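Side-chain contacts in D-alanyl transferase DltD (Enterococcus faecalis, PDB 6O93), which probably transfers D-alanine onto lipoteichoic acid during cell-wall biogenesis in a Gram-positive bacterium: residues Thr12-Ser17 with Ser202-Val207; Phe52-Pro57 with Lys212-Thr217; Val86-Gly91 with Leu280-Glu285. One frame throughout, in Å; residues are numbered along the deposited sequence.

Contact 1: residues Thr12-Ser17 with Ser202-Val207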
# COMPACT_ATOMS: atom_id res chain seq x y z
N THR A 12 9.56 12.38 -16.33
CA THR A 12 8.69 12.69 -15.21
C THR A 12 8.16 11.42 -14.56
O THR A 12 8.18 11.27 -13.33
CB THR A 12 7.53 13.58 -15.66
OG1 THR A 12 8.03 14.86 -16.06
CG2 THR A 12 6.52 13.77 -14.53
N LEU A 13 7.67 10.47 -15.37
CA LEU A 13 7.17 9.22 -14.82
C LEU A 13 8.28 8.46 -14.09
O LEU A 13 8.05 7.90 -13.01
CB LEU A 13 6.57 8.36 -15.93
CG LEU A 13 5.45 8.99 -16.76
CD1 LEU A 13 4.92 8.00 -17.79
CD2 LEU A 13 4.32 9.49 -15.87
N LYS A 14 9.48 8.43 -14.67
CA LYS A 14 10.60 7.75 -14.01
C LYS A 14 10.92 8.40 -12.67
O LYS A 14 11.13 7.71 -11.67
CB LYS A 14 11.82 7.75 -14.92
CG LYS A 14 13.06 7.14 -14.29
CD LYS A 14 14.20 7.04 -15.28
CE LYS A 14 15.41 6.34 -14.66
NZ LYS A 14 16.50 6.13 -15.65
N GLU A 15 10.98 9.74 -12.64
CA GLU A 15 11.31 10.44 -11.41
C GLU A 15 10.24 10.25 -10.35
O GLU A 15 10.55 10.10 -9.16
CB GLU A 15 11.52 11.93 -11.69
CG GLU A 15 12.75 12.21 -12.53
CD GLU A 15 14.03 12.05 -11.75
OE1 GLU A 15 14.07 12.49 -10.58
OE2 GLU A 15 15.00 11.49 -12.30
N ALA A 16 8.97 10.25 -10.76
CA ALA A 16 7.87 10.11 -9.81
C ALA A 16 7.70 8.69 -9.29
O ALA A 16 7.12 8.49 -8.22
CB ALA A 16 6.56 10.57 -10.45
N SER A 17 8.21 7.69 -10.02
CA SER A 17 7.95 6.30 -9.66
C SER A 17 8.52 5.95 -8.29
O SER A 17 7.98 5.08 -7.60
CB SER A 17 8.53 5.36 -10.72
OG SER A 17 9.95 5.39 -10.71
N SER A 202 12.21 12.87 -6.07
CA SER A 202 12.55 11.55 -6.58
C SER A 202 13.70 10.94 -5.79
O SER A 202 14.61 11.64 -5.33
CB SER A 202 12.93 11.65 -8.06
OG SER A 202 13.36 10.39 -8.56
N ARG A 203 13.64 9.62 -5.62
CA ARG A 203 14.74 8.88 -5.02
C ARG A 203 15.70 8.32 -6.06
O ARG A 203 16.52 7.46 -5.74
CB ARG A 203 14.19 7.74 -4.15
CG ARG A 203 13.56 8.22 -2.85
CD ARG A 203 12.98 7.07 -2.03
NE ARG A 203 12.47 7.52 -0.74
CZ ARG A 203 11.30 8.13 -0.57
NH1 ARG A 203 10.50 8.35 -1.60
NH2 ARG A 203 10.92 8.51 0.65
N GLU A 204 15.62 8.81 -7.30
CA GLU A 204 16.54 8.35 -8.34
C GLU A 204 18.00 8.56 -7.95
O GLU A 204 18.83 7.70 -8.28
CB GLU A 204 16.22 9.06 -9.66
CG GLU A 204 16.98 8.51 -10.86
CD GLU A 204 16.64 7.06 -11.16
OE1 GLU A 204 15.66 6.54 -10.59
OE2 GLU A 204 17.35 6.44 -11.98
N PRO A 205 18.39 9.65 -7.27
CA PRO A 205 19.79 9.75 -6.82
C PRO A 205 20.18 8.64 -5.87
O PRO A 205 21.32 8.16 -5.92
CB PRO A 205 19.84 11.14 -6.15
CG PRO A 205 18.69 11.89 -6.72
CD PRO A 205 17.62 10.87 -6.97
N ILE A 206 19.27 8.22 -4.99
CA ILE A 206 19.57 7.10 -4.10
C ILE A 206 19.69 5.81 -4.90
O ILE A 206 20.55 4.96 -4.62
CB ILE A 206 18.50 6.99 -3.00
CG1 ILE A 206 18.47 8.27 -2.16
CG2 ILE A 206 18.75 5.77 -2.12
CD1 ILE A 206 17.36 8.33 -1.14
N VAL A 207 18.83 5.63 -5.90
CA VAL A 207 18.89 4.44 -6.75
C VAL A 207 20.26 4.33 -7.40
O VAL A 207 20.90 3.27 -7.37
CB VAL A 207 17.77 4.49 -7.81
CG1 VAL A 207 17.95 3.37 -8.83
CG2 VAL A 207 16.40 4.39 -7.14
O HOH W 1 13.07 7.68 -9.68

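Contact 2: residues Phe52-Pro57 with Lys212-Thr217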
# COMPACT_ATOMS: atom_id res chain seq x y z
N PHE A 52 14.69 2.18 1.33
CA PHE A 52 15.51 1.90 0.17
C PHE A 52 16.85 1.31 0.57
O PHE A 52 17.41 1.62 1.63
CB PHE A 52 15.72 3.17 -0.65
CG PHE A 52 14.72 3.37 -1.75
CD1 PHE A 52 13.36 3.42 -1.47
CD2 PHE A 52 15.13 3.50 -3.07
CE1 PHE A 52 12.44 3.60 -2.48
CE2 PHE A 52 14.21 3.68 -4.08
CZ PHE A 52 12.86 3.74 -3.79
N SER A 53 17.37 0.44 -0.30
CA SER A 53 18.72 -0.08 -0.19
C SER A 53 19.07 -0.67 -1.55
O SER A 53 18.29 -0.59 -2.51
CB SER A 53 18.84 -1.12 0.92
OG SER A 53 18.19 -2.33 0.57
N ALA A 54 20.26 -1.28 -1.64
CA ALA A 54 20.66 -1.92 -2.88
C ALA A 54 19.71 -3.03 -3.29
O ALA A 54 19.69 -3.41 -4.47
CB ALA A 54 22.08 -2.47 -2.75
N PHE A 55 18.92 -3.55 -2.36
CA PHE A 55 18.05 -4.69 -2.61
C PHE A 55 16.58 -4.31 -2.66
O PHE A 55 15.73 -5.20 -2.78
CB PHE A 55 18.29 -5.75 -1.52
CG PHE A 55 19.73 -5.95 -1.22
CD1 PHE A 55 20.49 -6.83 -1.97
CD2 PHE A 55 20.35 -5.23 -0.21
CE1 PHE A 55 21.84 -7.01 -1.70
CE2 PHE A 55 21.69 -5.40 0.06
CZ PHE A 55 22.43 -6.29 -0.69
N HIS A 56 16.27 -3.02 -2.58
CA HIS A 56 14.91 -2.56 -2.80
C HIS A 56 14.51 -2.82 -4.26
O HIS A 56 15.34 -2.66 -5.16
CB HIS A 56 14.81 -1.07 -2.48
CG HIS A 56 13.41 -0.54 -2.42
ND1 HIS A 56 12.68 -0.23 -3.54
CD2 HIS A 56 12.62 -0.24 -1.36
CE1 HIS A 56 11.49 0.22 -3.18
NE2 HIS A 56 11.43 0.23 -1.86
N PRO A 57 13.27 -3.23 -4.52
CA PRO A 57 12.88 -3.54 -5.91
C PRO A 57 13.11 -2.40 -6.88
O PRO A 57 13.42 -2.65 -8.05
CB PRO A 57 11.39 -3.88 -5.79
CG PRO A 57 11.23 -4.37 -4.39
CD PRO A 57 12.19 -3.55 -3.57
N LYS A 212 25.70 1.13 -7.38
CA LYS A 212 27.14 0.90 -7.34
C LYS A 212 27.54 -0.18 -6.34
O LYS A 212 28.69 -0.62 -6.36
CB LYS A 212 27.86 2.20 -7.00
CG LYS A 212 27.61 3.32 -8.01
CD LYS A 212 28.32 4.61 -7.61
CE LYS A 212 28.09 5.70 -8.64
NZ LYS A 212 28.67 7.01 -8.22
N GLN A 213 26.62 -0.61 -5.47
CA GLN A 213 26.90 -1.67 -4.51
C GLN A 213 26.59 -3.06 -5.06
O GLN A 213 27.00 -4.05 -4.45
CB GLN A 213 26.09 -1.45 -3.23
CG GLN A 213 26.46 -0.19 -2.46
CD GLN A 213 25.58 0.01 -1.24
OE1 GLN A 213 24.37 -0.24 -1.27
NE2 GLN A 213 26.18 0.47 -0.14
N LEU A 214 25.88 -3.15 -6.17
CA LEU A 214 25.39 -4.42 -6.68
C LEU A 214 26.32 -4.99 -7.74
O LEU A 214 26.94 -4.24 -8.50
CB LEU A 214 23.99 -4.26 -7.27
CG LEU A 214 22.90 -3.82 -6.29
CD1 LEU A 214 21.70 -3.30 -7.05
CD2 LEU A 214 22.50 -4.98 -5.38
N PRO A 215 26.44 -6.32 -7.84
CA PRO A 215 27.24 -6.91 -8.91
C PRO A 215 26.62 -6.66 -10.27
O PRO A 215 25.45 -6.31 -10.41
CB PRO A 215 27.26 -8.40 -8.56
CG PRO A 215 26.06 -8.61 -7.72
CD PRO A 215 25.86 -7.34 -6.95
N ALA A 216 27.44 -6.86 -11.31
CA ALA A 216 27.01 -6.58 -12.67
C ALA A 216 25.89 -7.51 -13.12
O ALA A 216 25.04 -7.11 -13.92
CB ALA A 216 28.20 -6.69 -13.63
N THR A 217 25.87 -8.75 -12.63
CA THR A 217 24.84 -9.71 -12.98
C THR A 217 24.09 -10.15 -11.73
O THR A 217 24.65 -10.17 -10.62
CB THR A 217 25.43 -10.94 -13.69
OG1 THR A 217 26.50 -11.49 -12.90
CG2 THR A 217 25.95 -10.56 -15.06
O HOH W 2 22.28 -0.56 0.37

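Contact 3: residues Val86-Gly91 with Leu280-Glu285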
# COMPACT_ATOMS: atom_id res chain seq x y z
N VAL A 86 -7.51 5.09 -4.70
CA VAL A 86 -6.39 5.22 -5.64
C VAL A 86 -6.57 4.26 -6.80
O VAL A 86 -6.40 4.62 -7.97
CB VAL A 86 -5.06 4.99 -4.91
CG1 VAL A 86 -3.91 4.90 -5.90
CG2 VAL A 86 -4.81 6.08 -3.88
N ILE A 87 -6.91 3.00 -6.49
CA ILE A 87 -7.10 2.00 -7.53
C ILE A 87 -8.27 2.37 -8.43
O ILE A 87 -8.16 2.35 -9.67
CB ILE A 87 -7.30 0.61 -6.90
CG1 ILE A 87 -6.04 0.16 -6.17
CG2 ILE A 87 -7.70 -0.40 -7.97
CD1 ILE A 87 -6.25 -0.98 -5.20
N HIS A 88 -9.40 2.73 -7.83
CA HIS A 88 -10.58 3.08 -8.62
C HIS A 88 -10.28 4.25 -9.55
O HIS A 88 -10.74 4.27 -10.70
CB HIS A 88 -11.75 3.42 -7.70
CG HIS A 88 -13.00 3.80 -8.43
ND1 HIS A 88 -13.95 2.87 -8.80
CD2 HIS A 88 -13.45 4.99 -8.87
CE1 HIS A 88 -14.93 3.48 -9.44
NE2 HIS A 88 -14.65 4.77 -9.50
N SER A 89 -9.51 5.23 -9.08
CA SER A 89 -9.24 6.42 -9.88
C SER A 89 -8.37 6.12 -11.09
O SER A 89 -8.32 6.93 -12.02
CB SER A 89 -8.58 7.50 -9.03
OG SER A 89 -7.27 7.11 -8.64
N MET A 90 -7.67 4.97 -11.10
CA MET A 90 -6.87 4.62 -12.27
C MET A 90 -7.74 4.20 -13.44
O MET A 90 -7.32 4.32 -14.60
CB MET A 90 -5.89 3.50 -11.90
CG MET A 90 -4.80 3.93 -10.96
SD MET A 90 -3.68 2.60 -10.51
CE MET A 90 -2.47 3.50 -9.55
N GLY A 91 -8.95 3.71 -13.17
CA GLY A 91 -9.85 3.33 -14.25
C GLY A 91 -9.23 2.27 -15.14
O GLY A 91 -8.60 1.31 -14.67
N LEU A 280 -9.88 -5.02 -2.74
CA LEU A 280 -9.94 -6.26 -3.49
C LEU A 280 -11.01 -6.21 -4.57
O LEU A 280 -10.79 -6.68 -5.70
CB LEU A 280 -10.18 -7.44 -2.55
CG LEU A 280 -9.07 -7.75 -1.55
CD1 LEU A 280 -9.51 -8.84 -0.58
CD2 LEU A 280 -7.79 -8.15 -2.27
N GLU A 281 -12.18 -5.66 -4.25
CA GLU A 281 -13.24 -5.56 -5.25
C GLU A 281 -12.83 -4.66 -6.40
O GLU A 281 -13.12 -4.96 -7.57
CB GLU A 281 -14.54 -5.05 -4.60
CG GLU A 281 -15.65 -4.79 -5.61
CD GLU A 281 -17.03 -4.71 -4.98
OE1 GLU A 281 -17.17 -5.05 -3.79
OE2 GLU A 281 -17.98 -4.29 -5.68
N GLN A 282 -12.15 -3.55 -6.11
CA GLN A 282 -11.69 -2.66 -7.18
C GLN A 282 -10.68 -3.37 -8.08
O GLN A 282 -10.71 -3.20 -9.30
CB GLN A 282 -11.08 -1.39 -6.59
CG GLN A 282 -12.06 -0.53 -5.81
CD GLN A 282 -13.19 0.00 -6.68
OE1 GLN A 282 -12.99 0.36 -7.84
NE2 GLN A 282 -14.39 0.04 -6.12
N LEU A 283 -9.78 -4.15 -7.49
CA LEU A 283 -8.79 -4.87 -8.28
C LEU A 283 -9.45 -5.94 -9.14
O LEU A 283 -9.10 -6.10 -10.32
CB LEU A 283 -7.73 -5.49 -7.37
CG LEU A 283 -6.85 -4.47 -6.64
CD1 LEU A 283 -6.21 -5.09 -5.40
CD2 LEU A 283 -5.78 -3.93 -7.58
N ALA A 284 -10.41 -6.68 -8.58
CA ALA A 284 -11.08 -7.73 -9.33
C ALA A 284 -11.96 -7.16 -10.44
O ALA A 284 -12.07 -7.77 -11.51
CB ALA A 284 -11.92 -8.59 -8.39
N GLU A 285 -12.58 -6.00 -10.21
CA GLU A 285 -13.46 -5.43 -11.23
C GLU A 285 -12.69 -5.03 -12.48
O GLU A 285 -13.26 -5.02 -13.58
CB GLU A 285 -14.20 -4.22 -10.66
CG GLU A 285 -15.34 -4.59 -9.72
CD GLU A 285 -15.94 -3.38 -9.02
OE1 GLU A 285 -15.63 -2.24 -9.42
OE2 GLU A 285 -16.72 -3.58 -8.07

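Contact 1: residues Thr12-Ser17 with Ser202-Val207
Two carboxylates, those of E15 and E204, are the flat groups here, their planes 71° apart. E204 CB and S202 lie on the same side of the E15 plane, and E15 OE2 comes 3.8 Å from E204 CB. The E204 carboxylate has the K14 tail over one face, with CE 3.3 Å from OE2, while its OE1 takes a bond from a water. K14 reaches this far because its whole chain is extended; E204 bends at chi2 (63°), which brings OE2 beside the K14 tail. The resulting K14 NZ to E204 OE2 salt bridge is long, 3.8 Å.

S202 is the polar hub. Its OG donates to E15 O over 2.9 Å, in the carbonyl plane and on a lone pair, and accepts from E204 N at 3.0 Å, which makes an ST turn leading into helix 204-211. Serine suits the place, being short enough to serve both backbones and still receive the water. That water donates to K14 O, S202 OG and E204 OE1 and so joins a carbonyl of helix 10-17, K14 O, to the start of helix 204-211.

E204 also has the like-charged E208 close by, while K14 makes a further weak, long ion pair with E62. The lysine therefore probably moderates a local excess of negative charge, and the precise hold comes from the serine and the water rather than from the loose ion pair.

Contact 2: residues Phe52-Pro57 with Lys212-Thr217
L214 reaches across to A54 by its branched end. Its CG, set anti to its own carbonyl carbon (chi1 -63°), leaves CB toward the turn and comes 3.7 Å from A54 O. Beyond it both methyls, CD1 and CD2, lie 3.3 Å from A54 O, and of the two CD2 also packs on A54 CB, at 3.7 Å. CD2 goes on to meet F55 CE1 obliquely at 4.3 Å. Leucine fits here because its fork packs around the carbonyl oxygen by van der Waals contact and still offers one methyl to apolar neighbours beside the turn. Alanine is just large enough for its part, its methyl lying over one face of the F55 ring, offset toward the rim, while also meeting L214.

At the more exposed side Q213 brings OE1 within 3.5 Å of A54 CB, and a water donates to that OE1 (2.7 Å) while accepting from A54 N, so the amide is tied to the turn indirectly. The turn is itself well formed: type I from S53 to H56, with S53 OG accepting from F55 N at an angle of 161° in an ST turn.

H56 then caps helix 57-63 by accepting from S58 N. L214 rests on L60 and K63 of that helix and on L223 of helix 220-233, whereas F55 reaches A227 of helix 220-233 and L356 of helix 352-367; the contact thus fills the junction of three helices.

Contact 3: residues Val86-Gly91 with Leu280-Glu285
I87 and H88 meet Q282 and L283 where two helices run almost side by side in the same direction, their axes 9.3 Å apart and inclined by 22°. H88 and Q282 have the closest CA atoms, at 6.0 Å. Helix 80-90 stops soon after the contact: G91 N still bonds to H88 O, but G91 has a positive phi, which glycine adopts readily.

H88, with CG anti to its backbone N, swings its ring out beside the helix and donates from ND1 to Q282 OE1 over 2.9 Å at 150°. The oxygen lies in the imidazole plane, whereas ND1 stands 40° out of the amide plane and is not on a lone pair; ring and amide are also steeply inclined. Q282 CB points toward the other helix and meets I87 CG2 at 3.8 Å; the bend at chi2 then turns the amide oxygen toward H88. Glutamine thus serves both needs, apolar near the backbone and polar at the end. Farther inward, I87 CD1 packs on L283 CD2 at 3.8 Å, the two side chains crossing at about a right angle.

W130 meets the H88 ring edge-to-face. V86, I87 and M90 rest on F44 of strand 40-44, while V86 and M90 also touch helix 29-36. Such helices packed on a parallel sheet fit the α/β fold of the SGNH-hydrolase clan: helix 80-90 leads on to strand 98-102 and helix 272-285 to its neighbour, strand 289-294.

Overall arrangement
From the N terminus, residues 12-17, 52-57 and 86-91 come first, and their partners follow in the same order: 202-207 closes contact 1, 212-217 closes contact 2 and 280-285 closes contact 3. Every pair of loops therefore crosses. Contacts 1 and 2 adjoin, since R203 and V207 pack on F52, R203 CD lying 3.5 Å from F52 CE1; together they fasten helix 204-211 and its two flanking loops to the N-terminal helix and the turn ahead of helix 57-63. The turn lies farther along the loop that carries sodium ligands S46 and E48. Contact 3 stands apart, its centre about 25 Å from contact 1's, and joins two helices beside the central parallel sheet.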